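Local coordinates for protein cyanuric acid amidohydrolase (Azorhizobium caulinodans, PDB 4NQ3) that hydrolyses the s-triazine ring of cyanuric acid to carboxybiuret, which then decarboxylates to biuret, a step in the breakdown of atrazine, at residues Val6-Thr11 / His327-Val332; Gly27-Ala32 / Val92-Glu97; Ala112-Leu117 / Val128-Gln133; Pro158-Met163 / Leu181-Leu186; Leu239-Gly244 / Leu249-Gly254. All blocks are in the same frame, centred on the assembly; numbering follows the deposited sequence.

In the fold
Contact 1 comes first along the chain and closes a very long loop, joining 6-11 near the N terminus to 327-332. The other four lie within that loop, one after another, and none cross. Contact 2 ties the 27-32 loop to strand 89-97. Contact 3 closes a short loop between strand 106-113 and helix 125-141. Contact 4 sets segment 158-163 against helix 180-199, near the substrate site. Contact 5 joins strands 235-242 and 249-256, from different sheets. Contacts 1 and 2 meet at H7, contacts 3 and 4 at L117 and P158. F93 and L239 join contacts 2 and 5, and V6 and L249 join contacts 1 and 5.

Contact 1 of 5, residues Val6-Thr11 / His327-Val332; sequences VHRIAT and HTEIYV
R8 lays one face of its guanidinium toward H327 and binds E329 through NE. NE of R8 donates to OE1 of E329 at 2.8 Å, a salt bridge made with a single N-H. OE1 offers its anti lone pair, on the side away from OE2. The guanidinium and carboxylate planes are 68° apart, and OE1 stands 25° out of the guanidinium plane. CE1 of H327 lies 3.3 Å from NH1 of R8. A bend at chi3 (64°) of R8 lets O of E329 and CE1 of H327 lie over one face of the guanidinium. A water adds a third link: it accepts from NH1 of R8 at 3.2 Å and donates to O of E329 at 2.6 Å. E329 is the centre of an inverse gamma turn, and N of E329 donates to ND1 of H327 at 3.1 Å. The nearest side-chain atom of E329 is about 3 Å from a bound magnesium ion. The strongest polar partner of R8 lies outside the pair: NH2 donates to O of E278. The contact joins strand 2-10, outermost in its sheet within this chain, to the loop between helix 309-325 and strand 331-334 of another sheet. R8 also packs on strands 89-97 and 281-286, and K297 of a second subunit packs against R8 and H327.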
# COMPACT_ATOMS: atom_id res chain seq x y z
N VAL A 6 16.16 32.11 6.21
CA VAL A 6 15.47 30.84 5.96
C VAL A 6 13.98 31.05 5.78
O VAL A 6 13.31 31.60 6.66
CB VAL A 6 15.71 29.86 7.10
CG1 VAL A 6 14.94 28.58 6.87
CG2 VAL A 6 17.18 29.60 7.23
N HIS A 7 13.45 30.58 4.65
CA HIS A 7 12.04 30.82 4.29
C HIS A 7 11.23 29.54 4.20
O HIS A 7 11.54 28.69 3.38
CB HIS A 7 11.95 31.54 2.94
CG HIS A 7 12.70 32.83 2.87
ND1 HIS A 7 12.19 34.01 3.36
CD2 HIS A 7 13.93 33.12 2.38
CE1 HIS A 7 13.07 34.98 3.16
NE2 HIS A 7 14.13 34.46 2.57
N ARG A 8 10.17 29.41 5.00
CA ARG A 8 9.32 28.22 4.88
C ARG A 8 8.07 28.50 4.02
O ARG A 8 7.23 29.32 4.37
CB ARG A 8 8.92 27.70 6.26
CG ARG A 8 8.60 26.23 6.28
CD ARG A 8 8.50 25.67 7.72
NE ARG A 8 7.38 26.31 8.42
CZ ARG A 8 7.28 26.50 9.73
NH1 ARG A 8 8.22 26.10 10.58
NH2 ARG A 8 6.20 27.10 10.19
N ILE A 9 7.98 27.84 2.88
CA ILE A 9 6.92 28.12 1.93
C ILE A 9 5.97 26.93 1.75
O ILE A 9 6.41 25.81 1.47
CB ILE A 9 7.53 28.53 0.58
CG1 ILE A 9 8.39 29.78 0.78
CG2 ILE A 9 6.44 28.77 -0.48
CD1 ILE A 9 9.09 30.27 -0.46
N ALA A 10 4.67 27.15 1.92
CA ALA A 10 3.70 26.09 1.67
C ALA A 10 3.60 25.73 0.16
O ALA A 10 3.92 26.54 -0.70
CB ALA A 10 2.36 26.49 2.19
N THR A 11 3.19 24.50 -0.15
CA THR A 11 2.99 24.03 -1.52
C THR A 11 1.73 23.16 -1.58
O THR A 11 1.48 22.34 -0.68
CB THR A 11 4.17 23.19 -2.03
OG1 THR A 11 4.23 21.99 -1.25
CG2 THR A 11 5.51 23.93 -1.87
N HIS A 327 2.86 22.47 15.51
CA HIS A 327 2.43 22.56 14.11
C HIS A 327 2.98 21.42 13.29
O HIS A 327 3.78 20.63 13.78
CB HIS A 327 2.85 23.89 13.50
CG HIS A 327 4.32 24.03 13.30
ND1 HIS A 327 4.92 23.81 12.08
CD2 HIS A 327 5.31 24.41 14.15
CE1 HIS A 327 6.22 24.04 12.19
NE2 HIS A 327 6.48 24.40 13.43
N THR A 328 2.52 21.32 12.05
CA THR A 328 2.84 20.14 11.26
C THR A 328 3.72 20.44 10.07
O THR A 328 4.00 19.55 9.27
CB THR A 328 1.58 19.48 10.77
OG1 THR A 328 0.85 20.43 9.99
CG2 THR A 328 0.75 19.00 11.95
N GLU A 329 4.18 21.68 9.94
CA GLU A 329 5.05 22.03 8.82
C GLU A 329 6.50 21.75 9.23
O GLU A 329 7.30 22.67 9.34
CB GLU A 329 4.87 23.49 8.41
CG GLU A 329 4.79 23.77 6.91
CD GLU A 329 4.30 25.19 6.61
OE1 GLU A 329 4.92 26.14 7.13
OE2 GLU A 329 3.28 25.36 5.90
N ILE A 330 6.82 20.49 9.50
CA ILE A 330 8.17 20.09 9.90
C ILE A 330 8.83 19.12 8.91
O ILE A 330 8.16 18.34 8.24
CB ILE A 330 8.15 19.45 11.31
CG1 ILE A 330 7.26 18.23 11.32
CG2 ILE A 330 7.54 20.38 12.32
CD1 ILE A 330 6.88 17.88 12.72
N TYR A 331 10.16 19.17 8.84
CA TYR A 331 10.91 18.34 7.90
C TYR A 331 11.37 17.07 8.62
O TYR A 331 12.27 17.10 9.44
CB TYR A 331 12.11 19.13 7.32
CG TYR A 331 13.03 18.32 6.41
CD1 TYR A 331 13.94 17.43 6.95
CD2 TYR A 331 12.99 18.46 5.03
CE1 TYR A 331 14.78 16.68 6.15
CE2 TYR A 331 13.84 17.71 4.21
CZ TYR A 331 14.73 16.81 4.79
OH TYR A 331 15.59 16.03 4.04
N VAL A 332 10.69 15.97 8.35
CA VAL A 332 11.05 14.67 8.92
C VAL A 332 11.39 13.68 7.82
O VAL A 332 10.62 13.47 6.91
CB VAL A 332 9.92 14.08 9.74
CG1 VAL A 332 10.33 12.74 10.32
CG2 VAL A 332 9.52 15.05 10.83
O HOH W 1 9.76 23.39 9.84

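Contact 2 of 5, residues Gly27-Ala32 / Val92-Glu97; sequences GAIAPA and VFERAE. With SO4 (sulfate ion), chain D.
I29 and E94 are the backbone positions closest to each other, with their CA atoms 7.3 Å apart. Loop 27-32 is extended at I29 and A30 and turns into a 3-10 segment at P31, while 92-97 is strand throughout. No backbone hydrogen bond joins the two segments, so the E94 side chain spans the gap. Its CG is anti to the backbone N (chi1 -177°) and the chain is extended beyond it, which carries the carboxylate to the loop. OE2 of E94 accepts from N of A30 at 2.8 Å, with a nearly straight N-H...O angle of 168°. The N-H arrives from above the carboxylate plane, 53° out of it. CB of A30 lies 3.5 Å from OE2 of E94. OE1 of E94 faces I29, 3.7 Å from CA and 3.8 Å from CG2 of I29. The R95 guanidinium binds a sulfate ion, probably from the crystallisation liquor, with NH2 of R95 2.7 Å from O3 and NH1 3.0 Å from O2. R111 also binds that sulfate. I29 packs on L20, A23 and H7. The buried E94 carboxylate has a bond on each oxygen: N of A30 on OE2 and NE2 of H7 on OE1. NZ of K5 forms only a long, weak ion pair with OE2. The two donors and the distant K5 would probably favour the ionised carboxylate; the A30 bond ties the loop to the strand.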
# COMPACT_ATOMS: atom_id res chain seq x y z
N GLY A 27 10.43 40.53 -3.56
CA GLY A 27 11.77 40.80 -3.08
C GLY A 27 12.02 40.30 -1.66
O GLY A 27 13.00 40.66 -1.01
N ALA A 28 11.11 39.47 -1.16
CA ALA A 28 11.36 38.80 0.10
C ALA A 28 12.58 37.86 -0.03
O ALA A 28 13.38 37.70 0.90
CB ALA A 28 10.13 38.04 0.53
N ILE A 29 12.73 37.25 -1.20
CA ILE A 29 13.87 36.37 -1.47
C ILE A 29 14.58 36.88 -2.72
O ILE A 29 13.94 37.12 -3.76
CB ILE A 29 13.43 34.90 -1.70
CG1 ILE A 29 12.68 34.37 -0.49
CG2 ILE A 29 14.62 34.03 -2.06
CD1 ILE A 29 11.97 33.08 -0.78
N ALA A 30 15.90 37.03 -2.64
CA ALA A 30 16.66 37.45 -3.82
C ALA A 30 17.34 36.23 -4.44
O ALA A 30 18.19 35.59 -3.80
CB ALA A 30 17.67 38.48 -3.47
N PRO A 31 16.95 35.87 -5.66
CA PRO A 31 17.37 34.61 -6.30
C PRO A 31 18.88 34.42 -6.29
O PRO A 31 19.33 33.29 -6.11
CB PRO A 31 16.86 34.75 -7.73
CG PRO A 31 15.69 35.60 -7.60
CD PRO A 31 16.04 36.63 -6.53
N ALA A 32 19.63 35.50 -6.46
CA ALA A 32 21.09 35.44 -6.48
C ALA A 32 21.64 34.80 -5.21
O ALA A 32 22.66 34.11 -5.24
CB ALA A 32 21.67 36.82 -6.66
N VAL A 92 13.55 27.36 1.98
CA VAL A 92 14.56 28.04 1.16
C VAL A 92 15.62 28.69 2.03
O VAL A 92 15.29 29.45 2.93
CB VAL A 92 13.96 29.11 0.26
CG1 VAL A 92 15.08 29.78 -0.52
CG2 VAL A 92 12.97 28.50 -0.70
N PHE A 93 16.87 28.38 1.74
CA PHE A 93 18.04 28.90 2.46
C PHE A 93 18.74 29.96 1.62
O PHE A 93 19.31 29.63 0.57
CB PHE A 93 19.01 27.77 2.77
CG PHE A 93 18.51 26.80 3.80
CD1 PHE A 93 18.66 27.07 5.15
CD2 PHE A 93 17.90 25.62 3.42
CE1 PHE A 93 18.20 26.17 6.12
CE2 PHE A 93 17.44 24.71 4.37
CZ PHE A 93 17.59 24.98 5.72
N GLU A 94 18.71 31.20 2.08
CA GLU A 94 19.26 32.33 1.33
C GLU A 94 20.43 32.95 2.07
O GLU A 94 20.42 33.01 3.28
CB GLU A 94 18.16 33.38 1.13
CG GLU A 94 18.53 34.60 0.31
CD GLU A 94 17.41 35.65 0.29
OE1 GLU A 94 16.42 35.43 1.01
OE2 GLU A 94 17.52 36.67 -0.44
N ARG A 95 21.45 33.37 1.35
CA ARG A 95 22.54 34.15 1.95
C ARG A 95 22.36 35.63 1.55
O ARG A 95 22.25 35.93 0.36
CB ARG A 95 23.90 33.62 1.48
CG ARG A 95 25.12 34.39 1.98
CD ARG A 95 26.43 33.78 1.47
NE ARG A 95 26.47 33.80 0.01
CZ ARG A 95 27.16 32.93 -0.74
NH1 ARG A 95 27.87 31.96 -0.16
NH2 ARG A 95 27.12 33.02 -2.07
N ALA A 96 22.33 36.55 2.51
CA ALA A 96 22.17 37.97 2.21
C ALA A 96 23.29 38.76 2.90
O ALA A 96 24.04 38.18 3.67
CB ALA A 96 20.81 38.46 2.64
N GLU A 97 23.42 40.07 2.64
CA GLU A 97 24.53 40.85 3.23
C GLU A 97 24.01 41.88 4.24
O GLU A 97 23.10 42.64 3.94
CB GLU A 97 25.38 41.56 2.16
CG GLU A 97 25.76 40.74 0.95
CD GLU A 97 24.58 40.56 -0.01
OE1 GLU A 97 23.56 41.27 0.18
OE2 GLU A 97 24.66 39.73 -0.94
S SO4 D . 29.15 29.79 -2.89
O1 SO4 D . 30.12 29.71 -3.98
O2 SO4 D . 29.79 30.11 -1.60
O3 SO4 D . 28.15 30.82 -3.21
O4 SO4 D . 28.52 28.47 -2.76

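Contact 3 of 5, residues Ala112-Leu117 / Val128-Gln133. With SO4 (sulfate ion), chain F.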
# COMPACT_ATOMS: atom_id res chain seq x y z
N ALA A 112 27.60 22.32 -1.42
CA ALA A 112 28.58 21.67 -2.28
C ALA A 112 27.88 20.58 -3.08
O ALA A 112 26.83 20.09 -2.65
CB ALA A 112 29.73 21.10 -1.47
N HIS A 113 28.47 20.20 -4.21
CA HIS A 113 27.91 19.20 -5.14
C HIS A 113 28.95 18.13 -5.34
O HIS A 113 30.10 18.27 -4.88
CB HIS A 113 27.57 19.84 -6.48
CG HIS A 113 26.65 21.02 -6.34
ND1 HIS A 113 25.32 20.99 -6.71
CD2 HIS A 113 26.87 22.24 -5.80
CE1 HIS A 113 24.77 22.16 -6.43
NE2 HIS A 113 25.69 22.93 -5.88
N THR A 114 28.59 17.06 -6.03
CA THR A 114 29.60 16.08 -6.36
C THR A 114 29.38 15.56 -7.77
O THR A 114 28.32 15.76 -8.38
CB THR A 114 29.59 14.87 -5.40
OG1 THR A 114 28.53 13.98 -5.76
CG2 THR A 114 29.49 15.32 -3.97
N PRO A 115 30.42 14.94 -8.33
CA PRO A 115 30.22 14.34 -9.64
C PRO A 115 29.28 13.17 -9.49
O PRO A 115 29.01 12.73 -8.35
CB PRO A 115 31.61 13.86 -10.03
CG PRO A 115 32.54 14.56 -9.10
CD PRO A 115 31.79 14.72 -7.83
N ASP A 116 28.86 12.61 -10.61
CA ASP A 116 28.04 11.43 -10.59
C ASP A 116 28.74 10.33 -9.79
O ASP A 116 29.97 10.28 -9.71
CB ASP A 116 27.74 11.00 -12.01
CG ASP A 116 26.58 11.79 -12.62
OD1 ASP A 116 26.16 12.80 -11.98
OD2 ASP A 116 26.12 11.41 -13.73
N LEU A 117 27.93 9.49 -9.16
CA LEU A 117 28.43 8.38 -8.35
C LEU A 117 28.31 7.08 -9.11
O LEU A 117 27.18 6.65 -9.40
CB LEU A 117 27.63 8.28 -7.05
CG LEU A 117 27.92 7.07 -6.18
CD1 LEU A 117 29.29 7.19 -5.55
CD2 LEU A 117 26.83 6.86 -5.13
N VAL A 128 31.49 6.97 0.46
CA VAL A 128 31.90 7.59 1.71
C VAL A 128 32.92 8.70 1.48
O VAL A 128 32.77 9.80 2.01
CB VAL A 128 32.52 6.60 2.68
CG1 VAL A 128 33.00 7.35 3.90
CG2 VAL A 128 31.52 5.50 3.06
N ARG A 129 33.94 8.40 0.67
CA ARG A 129 35.00 9.38 0.44
C ARG A 129 34.48 10.54 -0.36
O ARG A 129 34.87 11.68 -0.14
CB ARG A 129 36.19 8.74 -0.25
CG ARG A 129 36.93 7.71 0.60
CD ARG A 129 38.14 7.24 -0.16
NE ARG A 129 38.46 5.84 0.09
CZ ARG A 129 39.00 5.37 1.21
NH1 ARG A 129 39.30 6.19 2.23
NH2 ARG A 129 39.23 4.07 1.32
N MSE A 130 33.57 10.25 -1.30
CA MSE A 130 33.06 11.29 -2.18
C MSE A 130 32.31 12.34 -1.36
O MSE A 130 32.54 13.53 -1.50
CB MSE A 130 32.16 10.69 -3.27
CG MSE A 130 31.69 11.72 -4.26
SE MSE A 130 30.72 10.98 -5.77
CE MSE A 130 32.09 9.78 -6.43
N VAL A 131 31.43 11.87 -0.49
CA VAL A 131 30.61 12.75 0.32
C VAL A 131 31.49 13.48 1.33
O VAL A 131 31.35 14.70 1.51
CB VAL A 131 29.51 11.94 1.04
CG1 VAL A 131 28.82 12.77 2.09
CG2 VAL A 131 28.49 11.42 0.02
N ALA A 132 32.44 12.76 1.93
CA ALA A 132 33.35 13.37 2.90
C ALA A 132 34.06 14.58 2.32
O ALA A 132 34.15 15.62 2.97
CB ALA A 132 34.35 12.36 3.37
N GLN A 133 34.57 14.42 1.10
CA GLN A 133 35.26 15.50 0.40
C GLN A 133 34.30 16.67 0.20
O GLN A 133 34.66 17.82 0.45
CB GLN A 133 35.85 15.02 -0.93
CG GLN A 133 37.29 14.49 -0.82
CD GLN A 133 37.69 13.49 -1.94
OE1 GLN A 133 36.95 13.27 -2.91
NE2 GLN A 133 38.86 12.86 -1.77
S SO4 F . 31.35 22.30 -5.22
O1 SO4 F . 32.59 22.29 -4.45
O2 SO4 F . 31.61 22.40 -6.66
O3 SO4 F . 30.64 21.05 -4.98
O4 SO4 F . 30.54 23.45 -4.80
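In the strand-loop-helix connection of the second repeating unit, M130 of helix 125-141 packs against T114, P115 and L117 in the loop that leaves strand 106-113. M130 is a selenomethionine. Its CG is anti to the backbone N (chi1 -176°), and the chain runs out from the helix and bends at chi3 (-58°). SE then comes to rest beside the loop. SE of M130 lies 3.7 Å from OG1 of T114 and 3.6 Å from O of P115. CE of M130 goes further along the loop, to 3.9 Å from CD1 of L117 and 3.9 Å from O of D116. Nearer the helix, CG of M130 lies 4.0 Å from CB of T114. No hydrogen bond crosses the contact, which is van der Waals packing at the surface of the protein. The loop holds its own shape. OG1 of T114 donates to O of P115 at 2.9 Å, and the same hydroxyl is hydrogen-bonded to ND1 of H234. A sulfate ion, probably from the crystallisation liquor, sits at the end of the strand by H113 and also binds R137. L117 packs on P158, next to the substrate site. Helix 125-141 then leads to strand 150-157, which runs parallel to 106-113 with strand 235-242 between them. The arrangement is that of a beta-alpha-beta crossover spanning one intervening strand, with M130 packing the first loop against the helix.

Contact 4 of 5, residues Pro158-Met163 / Leu181-Leu186. With SO4 (sulfate ion), chain H.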
# COMPACT_ATOMS: atom_id res chain seq x y z
N PRO A 158 21.96 9.23 -4.19
CA PRO A 158 21.27 8.45 -5.21
C PRO A 158 20.78 7.12 -4.68
O PRO A 158 20.85 6.92 -3.46
CB PRO A 158 22.35 8.26 -6.28
CG PRO A 158 23.61 8.30 -5.55
CD PRO A 158 23.41 9.30 -4.44
N LEU A 159 20.23 6.27 -5.55
CA LEU A 159 19.82 4.92 -5.18
C LEU A 159 19.93 4.03 -6.41
O LEU A 159 20.26 4.51 -7.49
CB LEU A 159 18.39 4.91 -4.63
CG LEU A 159 17.28 5.48 -5.53
CD1 LEU A 159 16.93 4.52 -6.66
CD2 LEU A 159 16.06 5.82 -4.73
N LEU A 160 19.61 2.76 -6.25
CA LEU A 160 19.64 1.83 -7.38
C LEU A 160 18.24 1.33 -7.78
O LEU A 160 17.39 1.02 -6.93
CB LEU A 160 20.52 0.62 -7.05
CG LEU A 160 21.98 0.94 -6.73
CD1 LEU A 160 22.74 -0.34 -6.47
CD2 LEU A 160 22.61 1.69 -7.89
N THR A 161 18.01 1.27 -9.08
CA THR A 161 16.83 0.60 -9.61
C THR A 161 17.27 -0.68 -10.29
O THR A 161 18.47 -0.88 -10.53
CB THR A 161 16.09 1.46 -10.62
OG1 THR A 161 16.95 1.66 -11.75
CG2 THR A 161 15.69 2.81 -10.00
N ALA A 162 16.32 -1.55 -10.62
CA ALA A 162 16.64 -2.78 -11.32
C ALA A 162 17.48 -2.48 -12.57
O ALA A 162 18.52 -3.11 -12.79
CB ALA A 162 15.36 -3.53 -11.69
N MSE A 163 17.05 -1.48 -13.34
CA MSE A 163 17.71 -1.12 -14.59
C MSE A 163 19.19 -0.76 -14.34
O MSE A 163 20.08 -1.19 -15.07
CB MSE A 163 16.99 0.03 -15.29
CG MSE A 163 17.39 0.27 -16.74
SE MSE A 163 16.02 1.31 -17.66
CE MSE A 163 16.33 0.84 -19.54
N LEU A 181 15.14 -1.02 -2.48
CA LEU A 181 14.83 -0.30 -1.25
C LEU A 181 16.03 -0.38 -0.31
O LEU A 181 16.31 0.56 0.43
CB LEU A 181 13.56 -0.85 -0.58
CG LEU A 181 13.15 -0.38 0.82
CD1 LEU A 181 12.99 1.08 0.84
CD2 LEU A 181 11.86 -1.00 1.28
N LYS A 182 16.76 -1.50 -0.35
CA LYS A 182 17.96 -1.63 0.46
C LYS A 182 19.03 -0.63 -0.01
O LYS A 182 19.76 -0.05 0.79
CB LYS A 182 18.46 -3.07 0.41
CG LYS A 182 19.80 -3.34 1.07
CD LYS A 182 19.76 -3.27 2.59
CE LYS A 182 21.02 -3.90 3.22
NZ LYS A 182 21.11 -3.75 4.71
N SER A 183 19.11 -0.41 -1.32
CA SER A 183 20.11 0.50 -1.85
C SER A 183 19.95 1.91 -1.26
O SER A 183 20.94 2.64 -1.11
CB SER A 183 20.07 0.56 -3.37
OG SER A 183 18.97 1.30 -3.83
N MSE A 184 18.72 2.28 -0.91
CA MSE A 184 18.48 3.60 -0.31
C MSE A 184 19.11 3.66 1.07
O MSE A 184 19.68 4.69 1.47
CB MSE A 184 16.99 3.91 -0.21
CG MSE A 184 16.30 4.01 -1.53
SE MSE A 184 14.54 4.81 -1.29
CE MSE A 184 13.46 3.23 -1.11
N GLY A 185 19.01 2.56 1.81
CA GLY A 185 19.62 2.52 3.12
C GLY A 185 21.14 2.58 3.02
O GLY A 185 21.78 3.33 3.76
N LEU A 186 21.71 1.80 2.09
CA LEU A 186 23.16 1.76 1.91
C LEU A 186 23.65 3.15 1.51
O LEU A 186 24.67 3.65 2.00
CB LEU A 186 23.57 0.71 0.85
CG LEU A 186 23.38 -0.72 1.36
CD1 LEU A 186 23.60 -1.77 0.32
CD2 LEU A 186 24.30 -0.92 2.49
S SO4 H . 16.05 4.40 -14.15
O1 SO4 H . 15.63 5.68 -14.74
O2 SO4 H . 15.06 3.33 -14.33
O3 SO4 H . 16.24 4.68 -12.73
O4 SO4 H . 17.33 3.96 -14.73
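L160 and S183 make the one hydrogen bond between the two segments. N of L160 donates to OG of S183 at 2.9 Å, with an angle of 164°. OG of S183 sits between its own backbone N and carbonyl carbon (chi1 75°). From there it also bonds to O of T180, one turn earlier in the helix. Two bonds thus grip the hydroxyl: it accepts from N of L160 and donates to O of T180. Apolar packing flanks this bond. L159 and the selenomethionine M184 lie side by side and point the same way, with CD2 of L159 3.7 Å from CG of M184. CB of L159 also touches CG of M184, at 3.8 Å. On the next residue of the loop, CB of L160 lies 3.7 Å from CB of S183. All four residues are buried. A third set of interactions concerns the helix start and an ion. T161 is the N-cap of helix 162-170, and its OG1 makes a weak bond to N of R164. OG1 of T161 also donates to O3 of a sulfate ion at 3.3 Å; the sulfate probably comes from the crystallisation liquor. O of P158 is bonded to OG of the substrate-binding S227, against which L159 and M184 also pack. The side chain of M184 comes within about 5 Å of a bound barbituric acid (nearest atoms), while K182 lines a second, separate barbituric acid pocket. Segment 158-163 follows strand 150-157, which carries the catalytic K156 near its end, so the contact lies beside one of three potential Ser-Lys dyads of this threefold active site.

Contact 5 of 5, residues Leu239-Gly244 / Leu249-Gly254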
# COMPACT_ATOMS: atom_id res chain seq x y z
N LEU A 239 24.86 23.24 7.77
CA LEU A 239 24.31 24.30 8.62
C LEU A 239 25.06 24.36 9.94
O LEU A 239 25.28 23.34 10.60
CB LEU A 239 22.82 24.06 8.89
CG LEU A 239 21.95 23.84 7.67
CD1 LEU A 239 20.57 23.44 8.12
CD2 LEU A 239 21.91 25.11 6.86
N GLY A 240 25.44 25.57 10.35
CA GLY A 240 26.20 25.69 11.57
C GLY A 240 26.14 27.09 12.12
O GLY A 240 25.41 27.93 11.60
N MSE A 241 26.89 27.31 13.20
CA MSE A 241 27.09 28.64 13.76
C MSE A 241 28.49 29.14 13.40
O MSE A 241 29.44 28.35 13.32
CB MSE A 241 26.89 28.62 15.26
CG MSE A 241 25.54 28.12 15.65
SE MSE A 241 24.19 29.44 15.28
CE MSE A 241 24.55 30.63 16.78
N SER A 242 28.60 30.44 13.19
CA SER A 242 29.86 31.04 12.81
C SER A 242 29.98 32.45 13.31
O SER A 242 29.01 33.19 13.28
CB SER A 242 30.03 31.03 11.30
OG SER A 242 31.09 31.90 10.91
N GLU A 243 31.18 32.82 13.73
CA GLU A 243 31.48 34.20 14.09
C GLU A 243 31.39 35.13 12.86
O GLU A 243 31.11 36.33 13.00
CB GLU A 243 32.87 34.30 14.72
CG GLU A 243 33.08 33.45 15.95
CD GLU A 243 32.37 33.99 17.19
OE1 GLU A 243 31.95 35.17 17.16
OE2 GLU A 243 32.26 33.24 18.19
N GLY A 244 31.66 34.58 11.67
CA GLY A 244 31.72 35.37 10.46
C GLY A 244 30.40 35.57 9.76
O GLY A 244 30.34 36.01 8.61
N LEU A 249 18.96 34.50 13.20
CA LEU A 249 18.76 33.07 13.24
C LEU A 249 19.96 32.31 13.80
O LEU A 249 21.10 32.54 13.39
CB LEU A 249 18.41 32.56 11.84
CG LEU A 249 17.05 32.94 11.24
CD1 LEU A 249 16.88 32.36 9.87
CD2 LEU A 249 15.94 32.43 12.15
N ALA A 250 19.69 31.42 14.76
CA ALA A 250 20.68 30.45 15.24
C ALA A 250 20.18 29.02 15.02
O ALA A 250 18.99 28.80 14.74
CB ALA A 250 21.01 30.66 16.68
N ILE A 251 21.07 28.05 15.18
CA ILE A 251 20.66 26.66 15.02
C ILE A 251 21.20 25.89 16.20
O ILE A 251 22.29 26.17 16.68
CB ILE A 251 21.17 26.05 13.69
CG1 ILE A 251 20.60 24.65 13.47
CG2 ILE A 251 22.70 26.05 13.63
CD1 ILE A 251 20.91 24.07 12.09
N ALA A 252 20.39 24.97 16.71
CA ALA A 252 20.80 24.07 17.77
C ALA A 252 20.41 22.67 17.32
O ALA A 252 19.56 22.54 16.44
CB ALA A 252 20.14 24.44 19.08
N HIS A 253 21.01 21.64 17.90
CA HIS A 253 20.69 20.26 17.51
C HIS A 253 20.88 19.30 18.66
O HIS A 253 21.56 19.62 19.63
CB HIS A 253 21.57 19.79 16.35
CG HIS A 253 22.89 19.24 16.80
ND1 HIS A 253 23.96 20.05 17.13
CD2 HIS A 253 23.30 17.97 17.01
CE1 HIS A 253 24.98 19.29 17.51
NE2 HIS A 253 24.60 18.03 17.44
N GLY A 254 20.35 18.09 18.49
CA GLY A 254 20.48 17.04 19.48
C GLY A 254 20.20 15.69 18.84
O GLY A 254 19.82 15.63 17.66
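M241 meets A250 and I251 because its chain folds twice, at chi2 (-74°) and chi3 (-76°). These turns bring the tail of this selenomethionine back over the backbone of strand 249-254. SE of M241 lies 3.4 Å from N of I251, and CE of M241 lies 3.5 Å from CB of A250. CG of M241 is 4.1 Å from CG2 of I251. The I251 side chain carries the rest of the contact. With CG1 anti to the backbone N and the chain extended beyond it, CD1 of I251 reaches L239, 3.7 Å from CB of L239. These two side chains meet at about a right angle. The other branch, CG2 of I251, stands 3.9 Å from O of G240. The contact is apolar, with no hydrogen bond between the segments. The short strand axes pass 6.6 Å apart, and their N-to-C directions differ by 119°. They therefore cross rather than pair. N of G244 donates to OG of S242 in an ST turn at the end of the first strand. Strand 235-242 is hydrogen-bonded on its two edges, through L239 to strand 150-157 and through G240 and S242 to strand 106-113. Strand 249-256 is an outermost strand of the next sheet and lies across that one. I251 sits between the sheets, packing on L107 and H151 of one and on I350 of the other.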